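Local coordinates for protein bacterial leucyl aminopeptidase (Legionella pneumophila, PDB 6ESL) that probably removes single amino acids, leucine among them, from the N termini of peptides as a zinc-dependent aminopeptidase of the M28 family, at residues Val20-Gln25 with Asn74-Leu79; Val26-Ala31 with Leu41-Glu46; Tyr113-Glu118 with Ala387-Ser392; Lys200-Val205 with Phe244-Tyr249. One frame throughout, in Å; residues are numbered along the deposited sequence.

Contact 1: residues Val20-Gln25 with Asn74-Leu79; sequences VHEQLQ and NVSHKL
An Asx turn ends the short strand 73-74, outermost in this chain's sheet, and places Ser76 beside strand 21-27. Asn74 CG lies anti to the backbone N (chi1 -161°), so that OD1 reaches forward to Ser76. Asn74 OD1 accepts Ser76 N at 3.2 Å and, on a lone pair, Ser76 OG at 2.8 Å. The hydroxyl passes the link on, because Ser76 OG itself accepts the N-H of Gln23 at 3.0 Å. Val75 N donates to Gln23 O at 2.7 Å. Both bonds fall at the 73-74 end of this chain's four-stranded antiparallel sheet, next to the non-hydrogen-bonded pair Leu24-Asn74. On the face that these two share, Leu24 CD2 packs 3.8 Å from Asn74 CA. A type I turn from Ser76 to Leu79 then brings Leu79 CD1 to within 3.8 Å of Gln23 CG. Gln23 bends at chi2 (77°), which puts OE1 beside Ser76 CA and CB, with a water between OE1 and Ser76 O, while NE2 goes to Asp51. Asn74 ND2 donates to Glu22 OE2 at 2.9 Å, in its own amide plane but from above the carboxylate, the two planes being 46° apart. The second subunit grips both groups: its Tyr186 bonds Glu22 OE2, its Arg258, next in sequence to the zinc ligand Glu257, bridges to Glu22 OE1, and Arg258 O accepts from Asn74 ND2.

Contact 2: residues Val26-Ala31 with Leu41-Glu46; sequences VPQCLA and LAENKE
The carboxamide of Gln28 bridges two successive residues of segment 41-46, where a beta hairpin passes from strand 39-43 to strand 47-53. Gln28 NE2 donates to Asn44 O at 2.8 Å, nearly along the C=O axis, and to Glu43 OE1 at 3.2 Å, close to straight (165°) but from above the carboxylate. Both acceptors lie in the amide plane, which fixes its rotation. A bend at chi2 (-75°) carries the Gln28 chain past the hairpin connection, with CG 3.3 Å from Lys45 O. At the root of the same side chain, Gln28 N donates to Glu46 O at 2.9 Å, and the CA-H of Pro27 approaches that oxygen too. Pro27 is the N-cap of helix 28-31, so Glu46 O occupies an N-H at the start of its first turn. One shell out, Asn44 OD1 accepts from Phe47 N, and weakly from Glu46 N, Leu41 and Ala42 form a classic beta bulge opposite Ile49, and Cys29 is disulfide-bonded to Cys69. Strand 47-53 runs between strands 39-43 and 21-27; Leu30 packs on helix 57-67, Leu41 and Ala42 on helix 88-94.

Contact 3: residues Tyr113-Glu118 with Ala387-Ser392; sequences YEIKHE and AIELAS
The last turn of the C-terminal helix 373-391, which packs on the mixed sheet of the M28 catalytic fold, receives the loop that leads into helix 118-125, where His117 is the N-cap. The carboxylate of Glu389, turned toward the loop by a bend at chi2 (-77°), takes two successive backbone N-H groups. Glu389 OE1 accepts Lys116 N at 2.9 Å on its syn lone pair, in a nearly straight bond (167°). Glu389 OE2 accepts His117 N at 2.8 Å from somewhat above the carboxylate plane, and also the hydroxyl of Tyr319 from helix 306-320. These donors would favour the charged form of the buried acid, whereas Glu114 O, 3.1 Å from Glu389 OE1 and itself bonded by Tyr311, would oppose it. At the start of segment 113-118, Tyr113 CD1 touches Leu390 CD2 at 3.7 Å. The His117 ring presents its edge to the acid, CD2 being 3.4 Å from Glu389 OE1, and NE2 is hydrogen-bonded to Glu393. Over one face of the His117 ring sits Ser392 CB in a CH-pi contact, 3.6 Å from the centroid, while Ser392 OG turns back to donate to Ile388 O at 2.6 Å.

Contact 4: residues Lys200-Val205 with Phe244-Tyr249; sequences KAPAIV and FKRPIY
Arg246 runs extended from CG to NE (chi3 176°) and turns only at chi4 (-77°), which lays its guanidinium beside Pro202. Arg246 NH1 donates to Pro202 O at 2.9 Å, in the guanidinium plane and on a lone pair of the carbonyl. Tyr249, its ring set across the chain by chi2 (88°), meets Ala203 edge-on, CE1 lying 3.5 Å from Ala203 CB. Pro247 packs against the same methyl, CG 3.7 Å from Ala203 CB. Beyond these residues the two segments pair as parallel strands: Ile204 N donates to Pro247 O at 3.0 Å and Tyr249 N to Ile204 O at 2.7 Å, the latter nearly along the C=O axis. They are the first and last members of the beta-alpha-beta unit of strand 203-209, helix 220-239 and strand 248-253. Arg246 NE forms a salt bridge with the terminal carboxylate of Glu393. Strands 277-282 and 188-195 flank the pair, helix 373-391 covers the Ile204 and Ile248 face, and on the other face Tyr249 stacks edge-to-face with Phe270 of helix 261-272.

From the N terminus, strand 21-27 serves contacts 1 and 2 in turn. Contact 2 closes a short loop at 41-46, inside the longer one that contact 1 closes at 74-79; the two touch where Gln23 CG meets Leu41 CD1, and together they join both edges of the small antiparallel sheet to its strand 21-27. Contact 3 opens only after both have closed and spans almost the whole catalytic fold, joining the loop before helix 118-125 to the C-terminal helix. Contact 4 lies within that span, in the mixed sheet, and its 244-249 segment packs against Leu390, Ala391 and Ser392. The two pairs stand apart: the nearest atoms of contacts 2 and 3 are about 19 Å from each other.

Contact 1: residues Val20-Gln25 with Asn74-Leu79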
loop_
_atom_site.group_PDB
_atom_site.type_symbol
_atom_site.label_atom_id
_atom_site.label_comp_id
_atom_site.label_asym_id
_atom_site.label_seq_id
_atom_site.Cartn_x
_atom_site.Cartn_y
_atom_site.Cartn_z
ATOM N N VAL B 20 -25.921 -30.444 -10.857
ATOM C CA VAL B 20 -25.779 -29.925 -9.466
ATOM C C VAL B 20 -25.931 -28.416 -9.411
ATOM O O VAL B 20 -25.865 -27.754 -10.441
ATOM C CB VAL B 20 -24.452 -30.359 -8.736
ATOM C CG1 VAL B 20 -24.420 -31.857 -8.552
ATOM C CG2 VAL B 20 -23.173 -29.960 -9.422
ATOM N N HIS B 21 -26.218 -27.947 -8.186
ATOM C CA HIS B 21 -26.295 -26.527 -8.039
ATOM C C HIS B 21 -25.044 -26.108 -7.314
ATOM O O HIS B 21 -24.559 -26.821 -6.473
ATOM C CB HIS B 21 -27.478 -26.045 -7.130
ATOM C CG HIS B 21 -28.844 -26.367 -7.630
ATOM N ND1 HIS B 21 -29.989 -26.299 -6.845
ATOM C CD2 HIS B 21 -29.268 -26.685 -8.876
ATOM C CE1 HIS B 21 -31.046 -26.582 -7.580
ATOM N NE2 HIS B 21 -30.640 -26.785 -8.821
ATOM N N GLU B 22 -24.719 -24.842 -7.424
ATOM C CA GLU B 22 -23.623 -24.177 -6.749
ATOM C C GLU B 22 -24.057 -22.834 -6.199
ATOM O O GLU B 22 -25.003 -22.224 -6.670
ATOM C CB GLU B 22 -22.401 -24.014 -7.684
ATOM C CG GLU B 22 -21.960 -25.298 -8.383
ATOM C CD GLU B 22 -20.622 -25.214 -9.117
ATOM O OE1 GLU B 22 -20.678 -25.265 -10.340
ATOM O OE2 GLU B 22 -19.590 -25.223 -8.459
ATOM N N GLN B 23 -23.451 -22.447 -5.130
ATOM C CA GLN B 23 -23.660 -21.182 -4.530
ATOM C C GLN B 23 -22.447 -20.276 -4.764
ATOM O O GLN B 23 -21.256 -20.603 -4.431
ATOM C CB GLN B 23 -23.954 -21.296 -3.054
ATOM C CG GLN B 23 -25.212 -22.225 -2.823
ATOM C CD GLN B 23 -24.912 -23.735 -2.974
ATOM O OE1 GLN B 23 -23.894 -24.175 -2.406
ATOM N NE2 GLN B 23 -25.631 -24.412 -3.755
ATOM N N LEU B 24 -22.806 -19.080 -5.248
ATOM C CA LEU B 24 -21.811 -18.007 -5.590
ATOM C C LEU B 24 -22.075 -16.762 -4.812
ATOM O O LEU B 24 -23.265 -16.355 -4.714
ATOM C CB LEU B 24 -21.930 -17.723 -7.054
ATOM C CG LEU B 24 -21.858 -18.909 -7.986
ATOM C CD1 LEU B 24 -21.978 -18.465 -9.414
ATOM C CD2 LEU B 24 -20.549 -19.667 -7.730
ATOM N N GLN B 25 -21.013 -16.170 -4.278
ATOM C CA GLN B 25 -21.042 -14.853 -3.681
ATOM C C GLN B 25 -20.696 -13.846 -4.781
ATOM O O GLN B 25 -19.620 -13.968 -5.377
ATOM C CB GLN B 25 -20.162 -14.665 -2.497
ATOM C CG GLN B 25 -20.370 -13.352 -1.776
ATOM C CD GLN B 25 -19.696 -13.287 -0.383
ATOM O OE1 GLN B 25 -19.210 -12.232 0.044
ATOM N NE2 GLN B 25 -19.604 -14.435 0.280
ATOM N N ASN B 74 -16.973 -18.858 -5.405
ATOM C CA ASN B 74 -17.755 -20.086 -5.203
ATOM C C ASN B 74 -17.753 -20.424 -3.733
ATOM O O ASN B 74 -16.712 -20.677 -3.144
ATOM C CB ASN B 74 -17.191 -21.226 -6.042
ATOM C CG ASN B 74 -18.149 -22.332 -6.246
ATOM O OD1 ASN B 74 -18.764 -22.731 -5.263
ATOM N ND2 ASN B 74 -18.369 -22.800 -7.460
ATOM N N VAL B 75 -18.923 -20.323 -3.095
ATOM C CA VAL B 75 -19.014 -20.576 -1.611
ATOM C C VAL B 75 -19.699 -21.938 -1.323
ATOM O O VAL B 75 -20.084 -22.203 -0.200
ATOM C CB VAL B 75 -19.685 -19.396 -0.853
ATOM C CG1 VAL B 75 -18.833 -18.166 -0.971
ATOM C CG2 VAL B 75 -21.160 -19.188 -1.303
ATOM N N SER B 76 -19.903 -22.768 -2.316
ATOM C CA SER B 76 -20.577 -24.018 -2.119
ATOM C C SER B 76 -19.920 -24.865 -1.020
ATOM O O SER B 76 -20.636 -25.465 -0.169
ATOM C CB SER B 76 -20.579 -24.838 -3.368
ATOM O OG SER B 76 -21.056 -24.178 -4.516
ATOM N N HIS B 77 -18.586 -24.922 -1.026
ATOM C CA HIS B 77 -17.857 -25.719 -0.030
ATOM C C HIS B 77 -18.231 -25.275 1.388
ATOM O O HIS B 77 -18.366 -26.088 2.278
ATOM C CB HIS B 77 -16.309 -25.702 -0.241
ATOM C CG HIS B 77 -15.551 -26.657 0.663
ATOM N ND1 HIS B 77 -15.938 -27.977 0.879
ATOM C CD2 HIS B 77 -14.422 -26.484 1.403
ATOM C CE1 HIS B 77 -15.099 -28.565 1.716
ATOM N NE2 HIS B 77 -14.170 -27.681 2.048
ATOM N N LYS B 78 -18.392 -23.987 1.594
ATOM C CA LYS B 78 -18.662 -23.461 2.918
ATOM C C LYS B 78 -20.111 -23.580 3.339
ATOM O O LYS B 78 -20.389 -23.215 4.441
ATOM C CB LYS B 78 -18.330 -22.012 2.962
ATOM C CG LYS B 78 -16.929 -21.775 2.626
ATOM C CD LYS B 78 -16.495 -20.395 3.029
ATOM C CE LYS B 78 -14.976 -20.364 3.037
ATOM N NZ LYS B 78 -14.587 -18.974 3.227
ATOM N N LEU B 79 -21.028 -23.963 2.465
ATOM C CA LEU B 79 -22.415 -24.188 2.849
ATOM C C LEU B 79 -22.680 -25.699 2.897
ATOM O O LEU B 79 -23.538 -26.204 2.217
ATOM C CB LEU B 79 -23.378 -23.481 1.880
ATOM C CG LEU B 79 -23.104 -22.021 1.451
ATOM C CD1 LEU B 79 -24.268 -21.383 0.723
ATOM C CD2 LEU B 79 -22.712 -21.096 2.575
HETATM O O HOH W 1 -23.137 -26.335 -1.175
#

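Contact 2: residues Val26-Ala31 with Leu41-Glu46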
loop_
_atom_site.group_PDB
_atom_site.type_symbol
_atom_site.label_atom_id
_atom_site.label_comp_id
_atom_site.label_asym_id
_atom_site.label_seq_id
_atom_site.Cartn_x
_atom_site.Cartn_y
_atom_site.Cartn_z
ATOM N N VAL B 26 -21.667 -12.951 -5.068
ATOM C CA VAL B 26 -21.617 -12.054 -6.195
ATOM C C VAL B 26 -21.732 -10.583 -5.715
ATOM O O VAL B 26 -22.675 -10.239 -4.944
ATOM C CB VAL B 26 -22.719 -12.440 -7.149
ATOM C CG1 VAL B 26 -22.639 -11.685 -8.459
ATOM C CG2 VAL B 26 -22.640 -13.916 -7.526
ATOM N N PRO B 27 -20.849 -9.711 -6.189
ATOM C CA PRO B 27 -21.064 -8.254 -5.941
ATOM C C PRO B 27 -22.376 -7.747 -6.485
ATOM O O PRO B 27 -22.872 -8.196 -7.553
ATOM C CB PRO B 27 -19.895 -7.579 -6.727
ATOM C CG PRO B 27 -18.954 -8.702 -7.040
ATOM C CD PRO B 27 -19.714 -9.962 -7.100
ATOM N N GLN B 28 -22.986 -6.804 -5.755
ATOM C CA GLN B 28 -24.292 -6.196 -6.249
ATOM C C GLN B 28 -24.272 -5.734 -7.715
ATOM O O GLN B 28 -25.232 -5.995 -8.459
ATOM C CB GLN B 28 -24.794 -5.037 -5.343
ATOM C CG GLN B 28 -25.272 -5.505 -3.978
ATOM C CD GLN B 28 -26.646 -6.205 -3.943
ATOM O OE1 GLN B 28 -27.300 -6.421 -4.986
ATOM N NE2 GLN B 28 -27.063 -6.571 -2.737
ATOM N N CYS B 29 -23.154 -5.146 -8.111
ATOM C CA CYS B 29 -23.049 -4.577 -9.453
ATOM C C CYS B 29 -23.202 -5.652 -10.495
ATOM O O CYS B 29 -23.866 -5.465 -11.451
ATOM C CB CYS B 29 -21.727 -3.857 -9.645
ATOM S SG CYS B 29 -20.183 -4.821 -9.395
ATOM N N LEU B 30 -22.579 -6.822 -10.264
ATOM C CA LEU B 30 -22.764 -7.978 -11.170
ATOM C C LEU B 30 -24.103 -8.659 -11.002
ATOM O O LEU B 30 -24.772 -9.058 -11.998
ATOM C CB LEU B 30 -21.607 -8.956 -10.909
ATOM C CG LEU B 30 -21.591 -10.246 -11.770
ATOM C CD1 LEU B 30 -21.678 -10.014 -13.291
ATOM C CD2 LEU B 30 -20.332 -10.943 -11.437
ATOM N N ALA B 31 -24.528 -8.826 -9.751
ATOM C CA ALA B 31 -25.831 -9.469 -9.457
ATOM C C ALA B 31 -26.965 -8.797 -10.200
ATOM O O ALA B 31 -27.863 -9.474 -10.703
ATOM C CB ALA B 31 -26.119 -9.473 -7.953
ATOM N N LEU B 41 -30.077 -16.390 -1.797
ATOM C CA LEU B 41 -30.030 -17.085 -0.517
ATOM C C LEU B 41 -29.809 -16.106 0.617
ATOM O O LEU B 41 -30.178 -16.388 1.772
ATOM C CB LEU B 41 -28.910 -18.156 -0.493
ATOM C CG LEU B 41 -29.113 -19.301 -1.501
ATOM C CD1 LEU B 41 -27.907 -20.196 -1.416
ATOM C CD2 LEU B 41 -30.379 -20.098 -1.334
ATOM N N ALA B 42 -29.130 -15.013 0.332
ATOM C CA ALA B 42 -28.831 -14.009 1.304
ATOM C C ALA B 42 -28.320 -12.786 0.560
ATOM O O ALA B 42 -27.846 -12.910 -0.555
ATOM C CB ALA B 42 -27.724 -14.512 2.256
ATOM N N GLU B 43 -28.439 -11.633 1.178
ATOM C CA GLU B 43 -27.894 -10.424 0.638
ATOM C C GLU B 43 -27.695 -9.339 1.626
ATOM O O GLU B 43 -28.338 -9.265 2.642
ATOM C CB GLU B 43 -28.622 -9.928 -0.590
ATOM C CG GLU B 43 -30.000 -9.381 -0.413
ATOM C CD GLU B 43 -30.505 -8.763 -1.692
ATOM O OE1 GLU B 43 -30.031 -7.664 -2.061
ATOM O OE2 GLU B 43 -31.356 -9.379 -2.319
ATOM N N ASN B 44 -26.767 -8.484 1.297
ATOM C CA ASN B 44 -26.459 -7.333 2.086
ATOM C C ASN B 44 -26.191 -6.173 1.175
ATOM O O ASN B 44 -26.441 -6.230 0.003
ATOM C CB ASN B 44 -25.398 -7.589 3.160
ATOM C CG ASN B 44 -24.027 -7.864 2.606
ATOM O OD1 ASN B 44 -23.766 -7.653 1.454
ATOM N ND2 ASN B 44 -23.146 -8.318 3.452
ATOM N N LYS B 45 -25.692 -5.091 1.718
ATOM C CA LYS B 45 -25.459 -3.915 0.924
ATOM C C LYS B 45 -24.513 -4.137 -0.251
ATOM O O LYS B 45 -24.719 -3.596 -1.296
ATOM C CB LYS B 45 -24.919 -2.823 1.831
ATOM C CG LYS B 45 -25.879 -2.299 2.862
ATOM C CD LYS B 45 -25.260 -1.232 3.741
ATOM C CE LYS B 45 -26.235 -0.677 4.776
ATOM N NZ LYS B 45 -25.675 0.356 5.682
ATOM N N GLU B 46 -23.470 -4.917 -0.066
ATOM C CA GLU B 46 -22.519 -5.159 -1.127
ATOM C C GLU B 46 -22.584 -6.443 -1.961
ATOM O O GLU B 46 -22.067 -6.490 -3.041
ATOM C CB GLU B 46 -21.147 -5.115 -0.492
ATOM C CG GLU B 46 -20.771 -3.765 0.060
ATOM C CD GLU B 46 -20.801 -2.663 -0.988
ATOM O OE1 GLU B 46 -20.379 -2.899 -2.125
ATOM O OE2 GLU B 46 -21.251 -1.556 -0.675
#

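Contact 3: residues Tyr113-Glu118 with Ala387-Ser392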
loop_
_atom_site.group_PDB
_atom_site.type_symbol
_atom_site.label_atom_id
_atom_site.label_comp_id
_atom_site.label_asym_id
_atom_site.label_seq_id
_atom_site.Cartn_x
_atom_site.Cartn_y
_atom_site.Cartn_z
ATOM N N TYR B 113 -5.524 8.206 -9.547
ATOM C CA TYR B 113 -4.544 9.250 -9.473
ATOM C C TYR B 113 -3.631 8.939 -10.650
ATOM O O TYR B 113 -3.122 7.852 -10.760
ATOM C CB TYR B 113 -3.773 9.214 -8.141
ATOM C CG TYR B 113 -4.588 9.405 -6.886
ATOM C CD1 TYR B 113 -5.192 10.604 -6.600
ATOM C CD2 TYR B 113 -4.736 8.393 -5.978
ATOM C CE1 TYR B 113 -5.937 10.770 -5.461
ATOM C CE2 TYR B 113 -5.478 8.548 -4.839
ATOM C CZ TYR B 113 -6.079 9.740 -4.577
ATOM O OH TYR B 113 -6.821 9.892 -3.457
ATOM N N GLU B 114 -3.391 9.904 -11.516
ATOM C CA GLU B 114 -2.553 9.654 -12.680
ATOM C C GLU B 114 -1.653 10.814 -12.918
ATOM O O GLU B 114 -1.890 11.890 -12.418
ATOM C CB GLU B 114 -3.409 9.448 -13.949
ATOM C CG GLU B 114 -4.571 8.454 -13.780
ATOM C CD GLU B 114 -5.384 8.249 -15.066
ATOM O OE1 GLU B 114 -6.303 9.037 -15.408
ATOM O OE2 GLU B 114 -5.102 7.227 -15.720
ATOM N N ILE B 115 -0.648 10.559 -13.713
ATOM C CA ILE B 115 0.317 11.560 -14.169
ATOM C C ILE B 115 -0.111 11.995 -15.587
ATOM O O ILE B 115 -0.086 11.187 -16.506
ATOM C CB ILE B 115 1.747 10.936 -14.222
ATOM C CG1 ILE B 115 2.175 10.597 -12.752
ATOM C CG2 ILE B 115 2.675 11.810 -15.070
ATOM C CD1 ILE B 115 3.404 9.757 -12.503
ATOM N N LYS B 116 -0.574 13.234 -15.697
ATOM C CA LYS B 116 -1.144 13.804 -16.918
ATOM C C LYS B 116 -0.760 15.204 -17.094
ATOM O O LYS B 116 -1.387 15.876 -17.884
ATOM C CB LYS B 116 -2.646 13.877 -16.828
ATOM C CG LYS B 116 -3.382 12.587 -16.553
ATOM C CD LYS B 116 -4.859 12.924 -16.493
ATOM C CE LYS B 116 -5.742 11.731 -16.838
ATOM N NZ LYS B 116 -6.862 12.098 -17.763
ATOM N N HIS B 117 0.215 15.727 -16.361
ATOM C CA HIS B 117 0.543 17.153 -16.455
ATOM C C HIS B 117 2.036 17.346 -16.469
ATOM O O HIS B 117 2.555 18.260 -15.848
ATOM C CB HIS B 117 -0.144 17.952 -15.326
ATOM C CG HIS B 117 -1.630 17.931 -15.425
ATOM N ND1 HIS B 117 -2.330 18.832 -16.189
ATOM C CD2 HIS B 117 -2.547 17.063 -14.951
ATOM C CE1 HIS B 117 -3.617 18.557 -16.147
ATOM N NE2 HIS B 117 -3.778 17.490 -15.409
ATOM N N GLU B 118 2.721 16.465 -17.206
ATOM C CA GLU B 118 4.177 16.518 -17.339
ATOM C C GLU B 118 4.762 17.837 -17.651
ATOM O O GLU B 118 5.683 18.238 -16.964
ATOM C CB GLU B 118 4.674 15.537 -18.388
ATOM C CG GLU B 118 4.838 14.182 -17.760
ATOM C CD GLU B 118 5.387 13.163 -18.689
ATOM O OE1 GLU B 118 6.566 13.360 -19.067
ATOM O OE2 GLU B 118 4.640 12.197 -18.991
ATOM N N ALA B 387 0.735 19.069 -6.023
ATOM C CA ALA B 387 -0.238 20.163 -6.179
ATOM C C ALA B 387 -0.703 20.267 -7.626
ATOM O O ALA B 387 -1.928 20.184 -7.910
ATOM C CB ALA B 387 0.369 21.490 -5.748
ATOM N N ILE B 388 0.250 20.390 -8.529
ATOM C CA ILE B 388 -0.117 20.653 -9.925
ATOM C C ILE B 388 -0.866 19.461 -10.518
ATOM O O ILE B 388 -1.904 19.652 -11.130
ATOM C CB ILE B 388 1.107 21.088 -10.765
ATOM C CG1 ILE B 388 1.606 22.469 -10.330
ATOM C CG2 ILE B 388 0.786 21.052 -12.246
ATOM C CD1 ILE B 388 2.978 22.813 -10.829
ATOM N N GLU B 389 -0.404 18.229 -10.326
ATOM C CA GLU B 389 -1.138 17.097 -10.875
ATOM C C GLU B 389 -2.559 16.988 -10.344
ATOM O O GLU B 389 -3.479 16.787 -11.129
ATOM C CB GLU B 389 -0.455 15.733 -10.607
ATOM C CG GLU B 389 0.773 15.508 -11.485
ATOM C CD GLU B 389 0.413 15.105 -12.939
ATOM O OE1 GLU B 389 -0.783 14.723 -13.167
ATOM O OE2 GLU B 389 1.332 15.208 -13.831
ATOM N N LEU B 390 -2.735 17.083 -9.017
ATOM C CA LEU B 390 -4.040 16.770 -8.455
ATOM C C LEU B 390 -5.030 17.961 -8.553
ATOM O O LEU B 390 -6.244 17.762 -8.666
ATOM C CB LEU B 390 -3.892 16.285 -7.026
ATOM C CG LEU B 390 -3.089 14.959 -6.891
ATOM C CD1 LEU B 390 -2.971 14.557 -5.452
ATOM C CD2 LEU B 390 -3.710 13.836 -7.678
ATOM N N ALA B 391 -4.508 19.176 -8.518
ATOM C CA ALA B 391 -5.345 20.380 -8.552
ATOM C C ALA B 391 -5.762 20.707 -9.973
ATOM O O ALA B 391 -6.696 21.492 -10.156
ATOM C CB ALA B 391 -4.634 21.564 -7.912
ATOM N N SER B 392 -5.086 20.115 -10.965
ATOM C CA SER B 392 -5.434 20.306 -12.380
ATOM C C SER B 392 -6.434 19.292 -12.862
ATOM O O SER B 392 -6.797 19.365 -14.003
ATOM C CB SER B 392 -4.187 20.241 -13.273
ATOM O OG SER B 392 -3.207 21.153 -12.853
#

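Contact 4: residues Lys200-Val205 with Phe244-Tyr249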
loop_
_atom_site.group_PDB
_atom_site.type_symbol
_atom_site.label_atom_id
_atom_site.label_comp_id
_atom_site.label_asym_id
_atom_site.label_seq_id
_atom_site.Cartn_x
_atom_site.Cartn_y
_atom_site.Cartn_z
ATOM N N LYS B 200 -15.009 25.798 -5.778
ATOM C CA LYS B 200 -15.993 24.997 -5.049
ATOM C C LYS B 200 -15.819 23.558 -5.428
ATOM O O LYS B 200 -16.605 22.988 -6.172
ATOM C CB LYS B 200 -17.432 25.479 -5.384
ATOM C CG LYS B 200 -17.784 26.859 -4.893
ATOM C CD LYS B 200 -19.195 27.269 -5.279
ATOM C CE LYS B 200 -19.552 28.649 -4.762
ATOM N NZ LYS B 200 -20.932 29.009 -5.187
ATOM N N ALA B 201 -14.753 22.962 -4.932
ATOM C CA ALA B 201 -14.402 21.623 -5.288
ATOM C C ALA B 201 -13.530 21.041 -4.160
ATOM O O ALA B 201 -12.912 21.788 -3.398
ATOM C CB ALA B 201 -13.697 21.593 -6.624
ATOM N N PRO B 202 -13.539 19.728 -4.003
ATOM C CA PRO B 202 -12.679 19.131 -2.939
ATOM C C PRO B 202 -11.210 19.526 -3.085
ATOM O O PRO B 202 -10.673 19.504 -4.182
ATOM C CB PRO B 202 -12.951 17.611 -3.078
ATOM C CG PRO B 202 -14.395 17.562 -3.611
ATOM C CD PRO B 202 -14.445 18.722 -4.606
ATOM N N ALA B 203 -10.621 20.053 -2.014
ATOM C CA ALA B 203 -9.299 20.694 -2.084
ATOM C C ALA B 203 -8.120 19.709 -2.055
ATOM O O ALA B 203 -8.275 18.539 -1.667
ATOM C CB ALA B 203 -9.141 21.673 -0.951
ATOM N N ILE B 204 -6.947 20.259 -2.311
ATOM C CA ILE B 204 -5.690 19.558 -2.231
ATOM C C ILE B 204 -4.941 20.247 -1.112
ATOM O O ILE B 204 -4.770 21.429 -1.145
ATOM C CB ILE B 204 -4.856 19.716 -3.501
ATOM C CG1 ILE B 204 -5.480 19.018 -4.686
ATOM C CG2 ILE B 204 -3.468 19.178 -3.309
ATOM C CD1 ILE B 204 -6.111 17.690 -4.380
ATOM N N VAL B 205 -4.459 19.508 -0.137
ATOM C CA VAL B 205 -3.776 20.100 0.990
ATOM C C VAL B 205 -2.306 19.664 1.146
ATOM O O VAL B 205 -2.031 18.515 1.054
ATOM C CB VAL B 205 -4.503 19.751 2.288
ATOM C CG1 VAL B 205 -3.798 20.296 3.487
ATOM C CG2 VAL B 205 -5.968 20.098 2.252
ATOM N N PHE B 244 -6.373 26.552 -11.482
ATOM C CA PHE B 244 -6.512 25.139 -11.224
ATOM C C PHE B 244 -7.979 24.805 -11.122
ATOM O O PHE B 244 -8.784 25.720 -10.950
ATOM C CB PHE B 244 -5.704 24.787 -9.966
ATOM C CG PHE B 244 -4.206 24.975 -10.158
ATOM C CD1 PHE B 244 -3.478 24.082 -10.944
ATOM C CD2 PHE B 244 -3.555 26.031 -9.577
ATOM C CE1 PHE B 244 -2.113 24.238 -11.132
ATOM C CE2 PHE B 244 -2.190 26.190 -9.750
ATOM C CZ PHE B 244 -1.467 25.295 -10.533
ATOM N N LYS B 245 -8.328 23.537 -11.277
ATOM C CA LYS B 245 -9.696 23.059 -11.055
ATOM C C LYS B 245 -10.089 22.845 -9.585
ATOM O O LYS B 245 -11.221 22.447 -9.321
ATOM C CB LYS B 245 -9.906 21.750 -11.798
ATOM C CG LYS B 245 -9.913 21.957 -13.307
ATOM C CD LYS B 245 -9.977 20.599 -13.997
ATOM C CE LYS B 245 -11.283 19.868 -13.714
ATOM N NZ LYS B 245 -11.251 18.622 -14.550
ATOM N N ARG B 246 -9.150 23.028 -8.638
ATOM C CA ARG B 246 -9.398 22.778 -7.192
ATOM C C ARG B 246 -8.642 23.810 -6.386
ATOM O O ARG B 246 -7.586 24.260 -6.817
ATOM C CB ARG B 246 -8.938 21.345 -6.740
ATOM C CG ARG B 246 -9.579 20.195 -7.474
ATOM C CD ARG B 246 -8.922 18.905 -7.110
ATOM N NE ARG B 246 -9.613 17.799 -7.764
ATOM C CZ ARG B 246 -10.790 17.275 -7.387
ATOM N NH1 ARG B 246 -11.490 17.754 -6.371
ATOM N NH2 ARG B 246 -11.330 16.294 -8.056
ATOM N N PRO B 247 -9.174 24.190 -5.211
ATOM C CA PRO B 247 -8.346 25.022 -4.328
ATOM C C PRO B 247 -7.145 24.184 -3.799
ATOM O O PRO B 247 -7.245 22.945 -3.612
ATOM C CB PRO B 247 -9.285 25.380 -3.198
ATOM C CG PRO B 247 -10.333 24.324 -3.201
ATOM C CD PRO B 247 -10.409 23.713 -4.552
ATOM N N ILE B 248 -6.044 24.889 -3.570
ATOM C CA ILE B 248 -4.827 24.322 -3.055
ATOM C C ILE B 248 -4.523 24.926 -1.676
ATOM O O ILE B 248 -4.242 26.148 -1.571
ATOM C CB ILE B 248 -3.647 24.580 -4.003
ATOM C CG1 ILE B 248 -3.847 23.839 -5.327
ATOM C CG2 ILE B 248 -2.347 24.112 -3.383
ATOM C CD1 ILE B 248 -2.957 24.417 -6.433
ATOM N N TYR B 249 -4.461 24.089 -0.637
ATOM C CA TYR B 249 -4.112 24.688 0.651
ATOM C C TYR B 249 -2.659 24.373 1.026
ATOM O O TYR B 249 -2.226 23.250 0.965
ATOM C CB TYR B 249 -5.081 24.266 1.779
ATOM C CG TYR B 249 -6.520 24.770 1.724
ATOM C CD1 TYR B 249 -7.475 24.078 1.061
ATOM C CD2 TYR B 249 -6.919 25.927 2.467
ATOM C CE1 TYR B 249 -8.821 24.517 1.040
ATOM C CE2 TYR B 249 -8.227 26.380 2.470
ATOM C CZ TYR B 249 -9.177 25.665 1.767
ATOM O OH TYR B 249 -10.485 26.029 1.794
#